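PDB 4YHE: GH5 from Bacteroidetes bacterium AC2a, which probably hydrolyses beta-glucosidic bonds in cellulose as a family 5 glycoside hydrolase (endoglucanase) built on a beta/alpha barrel. Local coordinates for residues A[96-101]-A[154-159]; A[134-139]-A[187-192]; A[254-259]-A[307-312]. All blocks are in the same frame, centred on the assembly; numbering follows the deposited sequence.

Contact 1: A[96-101]-A[154-159]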
loop_
_atom_site.group_PDB
_atom_site.type_symbol
_atom_site.label_atom_id
_atom_site.label_comp_id
_atom_site.label_asym_id
_atom_site.label_seq_id
_atom_site.Cartn_x
_atom_site.Cartn_y
_atom_site.Cartn_z
ATOM N N LEU A 96 16.419 -4.022 -1.657
ATOM C CA LEU A 96 14.996 -3.733 -1.898
ATOM C C LEU A 96 14.753 -2.248 -2.073
ATOM O O LEU A 96 15.410 -1.417 -1.449
ATOM C CB LEU A 96 14.144 -4.249 -0.726
ATOM C CG LEU A 96 14.265 -5.726 -0.394
ATOM C CD1 LEU A 96 13.728 -6.031 0.985
ATOM C CD2 LEU A 96 13.568 -6.550 -1.462
ATOM N N ILE A 97 13.810 -1.915 -2.948
ATOM C CA ILE A 97 13.250 -0.575 -3.004
ATOM C C ILE A 97 12.336 -0.474 -1.773
ATOM O O ILE A 97 11.683 -1.453 -1.410
ATOM C CB ILE A 97 12.483 -0.375 -4.319
ATOM C CG1 ILE A 97 13.488 -0.311 -5.474
ATOM C CG2 ILE A 97 11.643 0.889 -4.281
ATOM C CD1 ILE A 97 12.926 -0.679 -6.826
ATOM N N VAL A 98 12.288 0.690 -1.165
ATOM C CA VAL A 98 11.641 0.851 0.151
ATOM C C VAL A 98 10.650 1.981 0.102
ATOM O O VAL A 98 10.984 3.046 -0.380
ATOM C CB VAL A 98 12.692 1.177 1.243
ATOM C CG1 VAL A 98 12.040 1.417 2.621
ATOM C CG2 VAL A 98 13.740 0.078 1.305
ATOM N N ILE A 99 9.433 1.754 0.599
ATOM C CA ILE A 99 8.443 2.809 0.768
ATOM C C ILE A 99 8.158 2.983 2.264
ATOM O O ILE A 99 7.955 1.991 2.961
ATOM C CB ILE A 99 7.107 2.399 0.087
ATOM C CG1 ILE A 99 7.330 2.059 -1.376
ATOM C CG2 ILE A 99 6.050 3.477 0.190
ATOM C CD1 ILE A 99 6.144 1.326 -1.995
ATOM N N ILE A 100 8.162 4.221 2.747
ATOM C CA ILE A 100 7.676 4.551 4.098
ATOM C C ILE A 100 6.584 5.578 3.962
ATOM O O ILE A 100 6.486 6.227 2.933
ATOM C CB ILE A 100 8.786 5.082 5.017
ATOM C CG1 ILE A 100 9.493 6.334 4.424
ATOM C CG2 ILE A 100 9.796 3.968 5.253
ATOM C CD1 ILE A 100 10.417 7.022 5.407
ATOM N N ASN A 101 5.777 5.744 5.003
ATOM C CA ASN A 101 4.590 6.583 4.915
ATOM C C ASN A 101 4.163 7.154 6.254
ATOM O O ASN A 101 4.870 7.011 7.272
ATOM C CB ASN A 101 3.434 5.780 4.238
ATOM C CG ASN A 101 2.783 4.756 5.152
ATOM O OD1 ASN A 101 3.209 4.550 6.285
ATOM N ND2 ASN A 101 1.733 4.091 4.642
ATOM N N GLY A 154 19.025 7.919 -1.661
ATOM C CA GLY A 154 18.618 8.152 -3.034
ATOM C C GLY A 154 17.287 7.544 -3.419
ATOM O O GLY A 154 16.392 7.365 -2.559
ATOM N N GLU A 155 17.134 7.241 -4.707
ATOM C CA GLU A 155 15.780 6.997 -5.245
ATOM C C GLU A 155 15.253 5.579 -5.007
ATOM O O GLU A 155 14.130 5.279 -5.388
ATOM C CB GLU A 155 15.644 7.444 -6.708
ATOM C CG GLU A 155 16.260 6.528 -7.735
ATOM C CD GLU A 155 16.010 7.007 -9.169
ATOM O OE1 GLU A 155 15.938 8.243 -9.445
ATOM O OE2 GLU A 155 15.905 6.116 -10.020
ATOM N N TRP A 156 16.087 4.709 -4.419
ATOM C CA TRP A 156 15.630 3.435 -3.881
ATOM C C TRP A 156 14.669 3.642 -2.692
ATOM O O TRP A 156 13.933 2.729 -2.378
ATOM C CB TRP A 156 16.791 2.510 -3.457
ATOM C CG TRP A 156 17.724 3.140 -2.487
ATOM C CD1 TRP A 156 18.887 3.813 -2.776
ATOM C CD2 TRP A 156 17.574 3.190 -1.060
ATOM N NE1 TRP A 156 19.454 4.286 -1.618
ATOM C CE2 TRP A 156 18.682 3.910 -0.549
ATOM C CE3 TRP A 156 16.612 2.690 -0.163
ATOM C CZ2 TRP A 156 18.859 4.139 0.812
ATOM C CZ3 TRP A 156 16.793 2.921 1.196
ATOM C CH2 TRP A 156 17.902 3.642 1.670
ATOM N N LEU A 157 14.670 4.818 -2.075
ATOM C CA LEU A 157 13.760 5.151 -0.958
ATOM C C LEU A 157 12.622 6.056 -1.467
ATOM O O LEU A 157 12.870 7.162 -1.937
ATOM C CB LEU A 157 14.512 5.839 0.180
ATOM C CG LEU A 157 13.687 6.309 1.394
ATOM C CD1 LEU A 157 12.960 5.126 2.015
ATOM C CD2 LEU A 157 14.541 7.005 2.428
ATOM N N VAL A 158 11.387 5.552 -1.367
ATOM C CA VAL A 158 10.166 6.230 -1.811
ATOM C C VAL A 158 9.388 6.707 -0.590
ATOM O O VAL A 158 9.289 5.982 0.402
ATOM C CB VAL A 158 9.260 5.256 -2.601
ATOM C CG1 VAL A 158 7.932 5.906 -2.999
ATOM C CG2 VAL A 158 9.955 4.675 -3.832
ATOM N N PHE A 159 8.883 7.928 -0.638
ATOM C CA PHE A 159 7.987 8.418 0.393
ATOM C C PHE A 159 6.552 8.333 -0.134
ATOM O O PHE A 159 6.268 8.820 -1.238
ATOM C CB PHE A 159 8.256 9.879 0.752
ATOM C CG PHE A 159 9.569 10.140 1.438
ATOM C CD1 PHE A 159 10.351 9.124 1.940
ATOM C CD2 PHE A 159 10.000 11.445 1.603
ATOM C CE1 PHE A 159 11.550 9.406 2.565
ATOM C CE2 PHE A 159 11.198 11.745 2.237
ATOM C CZ PHE A 159 11.975 10.719 2.718
#
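Val98 is gripped on both of its peptide groups by the neighbouring strand: its N donates to Trp156 O at 2.9 Å, and its O accepts Val158 N over 2.7 Å in a nearly straight bond (174° at the hydrogen). Ile100 N continues the parallel pairing on Val158 O. On the face that carries Val98 and Leu157, Val98 CG1 meets Leu157 CD1 at 3.9 Å. Further along, CG1 of Ile100, set between its backbone N and carbonyl carbon (chi1 57°), lies 3.8 Å from Phe159 CD1, the two side chains running side by side; helix 78-93 covers Ile100 and Leu157. On the other face Ile99 CG1 packs 3.9 Å from Val158 CB. At the start of the strands the fit is looser. Trp156, partly exposed, presents its edge to Val98 CG2, with CE3 4.2 Å away, while its ring stacks on His92; Ile97 CG2 and Val158 CG2 are also 4.2 Å apart. Adjacent staves of a beta/alpha barrel are joined here by main-chain bonds flanked by apolar side chains on both faces, consistent with their being shielded from competing water.

Contact 2: A[134-139]-A[187-192]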
loop_
_atom_site.group_PDB
_atom_site.type_symbol
_atom_site.label_atom_id
_atom_site.label_comp_id
_atom_site.label_asym_id
_atom_site.label_seq_id
_atom_site.Cartn_x
_atom_site.Cartn_y
_atom_site.Cartn_z
ATOM N N LEU A 134 -4.264 23.524 10.735
ATOM C CA LEU A 134 -3.458 22.878 11.787
ATOM C C LEU A 134 -2.913 21.525 11.343
ATOM O O LEU A 134 -1.753 21.191 11.611
ATOM C CB LEU A 134 -4.294 22.631 13.049
ATOM C CG LEU A 134 -4.651 23.787 13.986
ATOM C CD1 LEU A 134 -5.490 23.245 15.140
ATOM C CD2 LEU A 134 -3.402 24.469 14.512
ATOM N N ILE A 135 -3.778 20.741 10.701
ATOM C CA ILE A 135 -3.411 19.396 10.263
ATOM C C ILE A 135 -2.309 19.558 9.215
ATOM O O ILE A 135 -1.312 18.825 9.215
ATOM C CB ILE A 135 -4.650 18.635 9.736
ATOM C CG1 ILE A 135 -5.521 18.220 10.916
ATOM C CG2 ILE A 135 -4.251 17.425 8.889
ATOM C CD1 ILE A 135 -6.929 17.827 10.553
ATOM N N LYS A 136 -2.456 20.558 8.351
ATOM C CA LYS A 136 -1.458 20.800 7.321
ATOM C C LYS A 136 -0.096 21.212 7.864
ATOM O O LYS A 136 0.951 20.847 7.299
ATOM C CB LYS A 136 -1.959 21.840 6.329
ATOM C CG LYS A 136 -2.940 21.306 5.310
ATOM C CD LYS A 136 -3.532 22.470 4.510
ATOM C CE LYS A 136 -4.664 22.032 3.626
ATOM N NZ LYS A 136 -5.284 23.180 2.900
ATOM N N GLN A 137 -0.106 21.994 8.942
ATOM C CA GLN A 137 1.139 22.408 9.616
ATOM C C GLN A 137 1.857 21.190 10.215
ATOM O O GLN A 137 3.081 21.072 10.086
ATOM C CB GLN A 137 0.843 23.426 10.734
ATOM C CG GLN A 137 0.483 24.817 10.231
ATOM C CD GLN A 137 -0.010 25.778 11.325
ATOM O OE1 GLN A 137 -0.618 25.381 12.311
ATOM N NE2 GLN A 137 0.229 27.063 11.116
ATOM N N GLU A 138 1.087 20.294 10.852
ATOM C CA GLU A 138 1.641 19.044 11.429
ATOM C C GLU A 138 2.232 18.159 10.321
ATOM O O GLU A 138 3.369 17.680 10.440
ATOM C CB GLU A 138 0.602 18.318 12.296
ATOM C CG GLU A 138 1.138 17.085 13.017
ATOM C CD GLU A 138 0.310 16.601 14.205
ATOM O OE1 GLU A 138 -0.736 17.219 14.593
ATOM O OE2 GLU A 138 0.743 15.577 14.798
ATOM N N LEU A 139 1.498 18.023 9.213
ATOM C CA LEU A 139 1.972 17.257 8.050
ATOM C C LEU A 139 3.275 17.811 7.512
ATOM O O LEU A 139 4.209 17.068 7.210
ATOM C CB LEU A 139 0.897 17.219 6.928
ATOM C CG LEU A 139 -0.270 16.224 7.078
ATOM C CD1 LEU A 139 -1.323 16.488 6.023
ATOM C CD2 LEU A 139 0.205 14.769 6.986
ATOM N N ASN A 187 -6.759 16.279 -1.667
ATOM C CA ASN A 187 -5.863 16.844 -2.656
ATOM C C ASN A 187 -4.956 17.915 -2.095
ATOM O O ASN A 187 -3.779 17.900 -2.365
ATOM C CB ASN A 187 -6.617 17.332 -3.886
ATOM C CG ASN A 187 -7.074 16.189 -4.777
ATOM O OD1 ASN A 187 -6.402 15.159 -4.925
ATOM N ND2 ASN A 187 -8.216 16.358 -5.368
ATOM N N GLU A 188 -5.491 18.807 -1.264
ATOM C CA GLU A 188 -4.678 19.787 -0.570
ATOM C C GLU A 188 -3.613 19.151 0.357
ATOM O O GLU A 188 -2.470 19.638 0.439
ATOM C CB GLU A 188 -5.559 20.702 0.279
ATOM C CG GLU A 188 -6.538 21.531 -0.528
ATOM C CD GLU A 188 -7.534 22.276 0.354
ATOM O OE1 GLU A 188 -7.343 22.329 1.573
ATOM O OE2 GLU A 188 -8.521 22.789 -0.179
ATOM N N TRP A 189 -4.005 18.107 1.082
ATOM C CA TRP A 189 -3.075 17.421 1.976
ATOM C C TRP A 189 -1.920 16.837 1.173
ATOM O O TRP A 189 -0.774 16.948 1.568
ATOM C CB TRP A 189 -3.768 16.317 2.741
ATOM C CG TRP A 189 -4.676 16.807 3.873
ATOM C CD1 TRP A 189 -4.995 18.099 4.191
ATOM C CD2 TRP A 189 -5.395 15.976 4.780
ATOM N NE1 TRP A 189 -5.838 18.120 5.273
ATOM C CE2 TRP A 189 -6.122 16.834 5.648
ATOM C CE3 TRP A 189 -5.507 14.586 4.947
ATOM C CZ2 TRP A 189 -6.917 16.347 6.673
ATOM C CZ3 TRP A 189 -6.333 14.093 5.954
ATOM C CH2 TRP A 189 -7.017 14.992 6.831
ATOM N N ASN A 190 -2.209 16.198 0.054
ATOM C CA ASN A 190 -1.120 15.637 -0.759
ATOM C C ASN A 190 -0.193 16.740 -1.267
ATOM O O ASN A 190 1.032 16.552 -1.307
ATOM C CB ASN A 190 -1.609 14.796 -1.938
ATOM C CG ASN A 190 -2.028 13.373 -1.546
ATOM O OD1 ASN A 190 -1.528 12.777 -0.580
ATOM N ND2 ASN A 190 -2.975 12.829 -2.303
ATOM N N GLN A 191 -0.756 17.895 -1.649
ATOM C CA GLN A 191 0.085 19.015 -2.104
ATOM C C GLN A 191 1.043 19.469 -0.997
ATOM O O GLN A 191 2.240 19.646 -1.229
ATOM C CB GLN A 191 -0.777 20.190 -2.566
ATOM C CG GLN A 191 -0.012 21.353 -3.183
ATOM C CD GLN A 191 0.667 20.972 -4.466
ATOM O OE1 GLN A 191 0.008 20.691 -5.459
ATOM N NE2 GLN A 191 1.986 20.953 -4.458
ATOM N N VAL A 192 0.495 19.652 0.193
ATOM C CA VAL A 192 1.269 20.050 1.368
ATOM C C VAL A 192 2.393 19.041 1.701
ATOM O O VAL A 192 3.518 19.441 1.986
ATOM C CB VAL A 192 0.305 20.291 2.544
ATOM C CG1 VAL A 192 0.989 20.201 3.896
ATOM C CG2 VAL A 192 -0.364 21.663 2.366
#
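Ile135 and Trp189 begin the contact between two neighbouring helices, the CG2 methyl of Ile135 meeting the benzene part of the indole at Trp189 CZ2 (3.6 Å). Both are buried, and Ala125 of helix 122-127 touches each of them. One position on, Lys136 spans the groove with an extended chain. Its CE reaches the edge of the indole in the plane of the ring, at 4.0 Å from Trp189 CD1, and CD passes Val192 CG2 at 3.9 Å, the two side chains crossing at about a right angle. At the tip, NZ forms a salt bridge with Glu188 OE1 (2.6 Å), coming in from above the carboxylate plane, 39° out of it. The same oxygen accepts a hydrogen bond from Asn132 ND2, and Asn132 OD1 takes the indole N-H of Trp189; one amide, a turn earlier in helix 129-149, thus helps fix both the carboxylate and the ring. The main chain takes part too, since Lys136 O is 3.5 Å from Val192 CG1. A turn later Leu139 closes the apolar strip: CD1 sits over one face of the indole, 4.0 Å from Trp189 CG, and CB approaches Val192 CG1. The short helical segments run in nearly the same direction, 9.8 Å apart and crossing at -30°. Such near-parallel packing, apolar where helix 122-127 covers it and with a salt bridge between partly exposed residues at its outer margin, is what a TIM barrel produces where the helices of successive beta-alpha units lie next to each other.

Contact 3: A[254-259]-A[307-312]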
loop_
_atom_site.group_PDB
_atom_site.type_symbol
_atom_site.label_atom_id
_atom_site.label_comp_id
_atom_site.label_asym_id
_atom_site.label_seq_id
_atom_site.Cartn_x
_atom_site.Cartn_y
_atom_site.Cartn_z
ATOM N N TYR A 254 -17.027 -15.736 0.875
ATOM C CA TYR A 254 -16.947 -16.668 -0.230
ATOM C C TYR A 254 -15.512 -17.187 -0.347
ATOM O O TYR A 254 -14.559 -16.432 -0.177
ATOM C CB TYR A 254 -17.340 -15.962 -1.521
ATOM C CG TYR A 254 -18.755 -15.413 -1.509
ATOM C CD1 TYR A 254 -19.027 -14.147 -0.981
ATOM C CD2 TYR A 254 -19.822 -16.167 -1.992
ATOM C CE1 TYR A 254 -20.315 -13.630 -0.965
ATOM C CE2 TYR A 254 -21.120 -15.665 -1.985
ATOM C CZ TYR A 254 -21.360 -14.388 -1.464
ATOM O OH TYR A 254 -22.652 -13.894 -1.415
ATOM N N ASN A 255 -15.348 -18.454 -0.720
ATOM C CA ASN A 255 -14.020 -19.024 -0.748
ATOM C C ASN A 255 -13.553 -19.541 -2.097
ATOM O O ASN A 255 -12.540 -20.214 -2.172
ATOM C CB ASN A 255 -13.909 -20.073 0.369
ATOM C CG ASN A 255 -13.820 -19.422 1.729
ATOM O OD1 ASN A 255 -12.818 -18.803 2.055
ATOM N ND2 ASN A 255 -14.901 -19.474 2.483
ATOM N N GLU A 256 -14.269 -19.179 -3.149
ATOM C CA GLU A 256 -13.821 -19.406 -4.514
ATOM C C GLU A 256 -13.901 -18.094 -5.308
ATOM O O GLU A 256 -14.598 -17.149 -4.906
ATOM C CB GLU A 256 -14.654 -20.545 -5.135
ATOM C CG GLU A 256 -14.439 -21.890 -4.449
ATOM C CD GLU A 256 -15.195 -23.077 -5.054
ATOM O OE1 GLU A 256 -16.203 -22.880 -5.760
ATOM O OE2 GLU A 256 -14.771 -24.229 -4.794
ATOM N N TRP A 257 -13.188 -18.029 -6.431
ATOM C CA TRP A 257 -13.133 -16.819 -7.246
ATOM C C TRP A 257 -12.900 -17.173 -8.689
ATOM O O TRP A 257 -12.152 -18.113 -8.986
ATOM C CB TRP A 257 -12.008 -15.885 -6.758
ATOM C CG TRP A 257 -11.879 -14.590 -7.508
ATOM C CD1 TRP A 257 -12.577 -13.426 -7.274
ATOM C CD2 TRP A 257 -11.000 -14.307 -8.599
ATOM N NE1 TRP A 257 -12.190 -12.457 -8.150
ATOM C CE2 TRP A 257 -11.201 -12.958 -8.955
ATOM C CE3 TRP A 257 -10.027 -15.048 -9.283
ATOM C CZ2 TRP A 257 -10.489 -12.344 -9.977
ATOM C CZ3 TRP A 257 -9.348 -14.443 -10.298
ATOM C CH2 TRP A 257 -9.580 -13.109 -10.652
ATOM N N GLY A 258 -13.570 -16.439 -9.565
ATOM C CA GLY A 258 -13.402 -16.574 -10.991
ATOM C C GLY A 258 -14.381 -17.530 -11.645
ATOM O O GLY A 258 -15.260 -18.113 -11.002
ATOM N N HIS A 259 -14.138 -17.739 -12.932
ATOM C CA HIS A 259 -15.074 -18.401 -13.804
ATOM C C HIS A 259 -15.255 -19.890 -13.504
ATOM O O HIS A 259 -16.284 -20.437 -13.854
ATOM C CB HIS A 259 -14.669 -18.171 -15.254
ATOM C CG HIS A 259 -13.489 -18.985 -15.689
ATOM N ND1 HIS A 259 -12.192 -18.646 -15.370
ATOM C CD2 HIS A 259 -13.413 -20.102 -16.452
ATOM C CE1 HIS A 259 -11.363 -19.516 -15.926
ATOM N NE2 HIS A 259 -12.081 -20.423 -16.565
ATOM N N GLU A 307 -7.584 -23.068 -1.183
ATOM C CA GLU A 307 -6.290 -22.422 -1.332
ATOM C C GLU A 307 -5.880 -22.350 -2.795
ATOM O O GLU A 307 -5.279 -21.379 -3.191
ATOM C CB GLU A 307 -5.201 -23.091 -0.466
ATOM C CG GLU A 307 -3.871 -22.318 -0.393
ATOM C CD GLU A 307 -3.936 -20.998 0.390
ATOM O OE1 GLU A 307 -5.042 -20.615 0.859
ATOM O OE2 GLU A 307 -2.869 -20.344 0.543
ATOM N N GLU A 308 -6.240 -23.346 -3.609
ATOM C CA GLU A 308 -5.876 -23.267 -5.035
ATOM C C GLU A 308 -6.523 -22.069 -5.728
ATOM O O GLU A 308 -5.917 -21.450 -6.623
ATOM C CB GLU A 308 -6.197 -24.569 -5.779
ATOM C CG GLU A 308 -5.272 -25.750 -5.427
ATOM C CD GLU A 308 -3.804 -25.478 -5.702
ATOM O OE1 GLU A 308 -3.480 -25.015 -6.788
ATOM O OE2 GLU A 308 -2.970 -25.732 -4.828
ATOM N N PHE A 309 -7.743 -21.713 -5.300
ATOM C CA PHE A 309 -8.375 -20.521 -5.826
ATOM C C PHE A 309 -7.669 -19.220 -5.455
ATOM O O PHE A 309 -7.604 -18.341 -6.271
ATOM C CB PHE A 309 -9.839 -20.451 -5.422
ATOM C CG PHE A 309 -10.704 -21.347 -6.247
ATOM C CD1 PHE A 309 -11.194 -20.922 -7.465
ATOM C CD2 PHE A 309 -10.982 -22.643 -5.819
ATOM C CE1 PHE A 309 -11.985 -21.769 -8.245
ATOM C CE2 PHE A 309 -11.764 -23.480 -6.582
ATOM C CZ PHE A 309 -12.251 -23.049 -7.801
ATOM N N ARG A 310 -7.175 -19.112 -4.222
ATOM C CA ARG A 310 -6.340 -17.998 -3.798
ATOM C C ARG A 310 -5.053 -17.860 -4.659
ATOM O O ARG A 310 -4.676 -16.764 -5.074
ATOM C CB ARG A 310 -6.018 -18.151 -2.306
ATOM C CG ARG A 310 -5.195 -16.994 -1.730
ATOM C CD ARG A 310 -4.430 -17.437 -0.505
ATOM N NE ARG A 310 -3.853 -16.352 0.253
ATOM C CZ ARG A 310 -2.938 -16.474 1.220
ATOM N NH1 ARG A 310 -2.413 -17.636 1.534
ATOM N NH2 ARG A 310 -2.509 -15.405 1.843
ATOM N N LEU A 311 -4.406 -18.975 -4.954
ATOM C CA LEU A 311 -3.209 -18.960 -5.787
ATOM C C LEU A 311 -3.545 -18.540 -7.209
ATOM O O LEU A 311 -2.815 -17.752 -7.786
ATOM C CB LEU A 311 -2.489 -20.319 -5.774
ATOM C CG LEU A 311 -2.042 -20.865 -4.432
ATOM C CD1 LEU A 311 -1.191 -22.134 -4.592
ATOM C CD2 LEU A 311 -1.215 -19.833 -3.686
ATOM N N TYR A 312 -4.660 -19.052 -7.738
ATOM C CA TYR A 312 -5.204 -18.637 -9.037
ATOM C C TYR A 312 -5.461 -17.145 -9.061
ATOM O O TYR A 312 -5.067 -16.462 -9.968
ATOM C CB TYR A 312 -6.496 -19.405 -9.382
ATOM C CG TYR A 312 -7.195 -18.878 -10.598
ATOM C CD1 TYR A 312 -6.644 -19.068 -11.876
ATOM C CD2 TYR A 312 -8.404 -18.190 -10.503
ATOM C CE1 TYR A 312 -7.258 -18.568 -12.997
ATOM C CE2 TYR A 312 -9.044 -17.714 -11.635
ATOM C CZ TYR A 312 -8.459 -17.906 -12.884
ATOM O OH TYR A 312 -9.041 -17.447 -14.020
#
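Glu256 lies across the ring of Phe309, its CG over one face in a CH-pi contact 3.9 Å from the ring centroid. Extended beyond CG, the chain carries its carboxylate past the ring margin, the two planes 33° apart and OE2 3.6 Å from Phe309 CE2. The polar partners of the carboxylate lie outside the two segments: OE1 accepts from the backbone N of Lys262 and Asp263 and is hydrogen-bonded to Ser387 OG, and OE2 accepts from Ser388 N, which ties the C-terminal tail to this loop. Phe309 is also met at its edge, near the ring plane, where Trp257 O comes to 3.3 Å from CD1. In barrel terms, helix 304-323 is the outer helix between strands 291-296 and 327-332, and segment 254-259 belongs to the excursion that leads from strand 236-242 to helix 270-285 and here packs against helix 304-323. One turn on from Phe309, Tyr312 has CG anti to its backbone N (chi1 172°), which carries the phenol toward Trp257 and His259. Trp257 CZ3 touches Tyr312 CE2 at 3.5 Å with the two ring planes 49° apart, and Gly258, without a side chain, lets the loop backbone run close to the Tyr312 ring, where a CB would be tight. At the phenol tip, Tyr312 OH lies 3.6 Å from His259 ND1, at the imidazole edge and without a bond between them. Both atoms instead hydrogen-bond to Glu270 OE2, and the His259 ring stacks on Tyr381.

In the fold
The three contacts sample the wall and the outer shell of one beta/alpha barrel. Contact 1 joins neighbouring strands of the eight-stranded wall, with its centre about 13 Å from that of the chain; contacts 2 and 3 lie about 20 and 22 Å out, among the surrounding helices and loops. Along the chain contacts 1 and 2 interleave, because helix 129-149, strand 157-160 and helix 181-199 follow one another; their centres are about 21 Å apart. Contact 3 comes later, across the centre of the chain from both, about 32 Å from contact 1 and 41 Å from contact 2, centre to centre. Together they tie strand to strand, helix to helix and loop to helix at separate points of one closed fold.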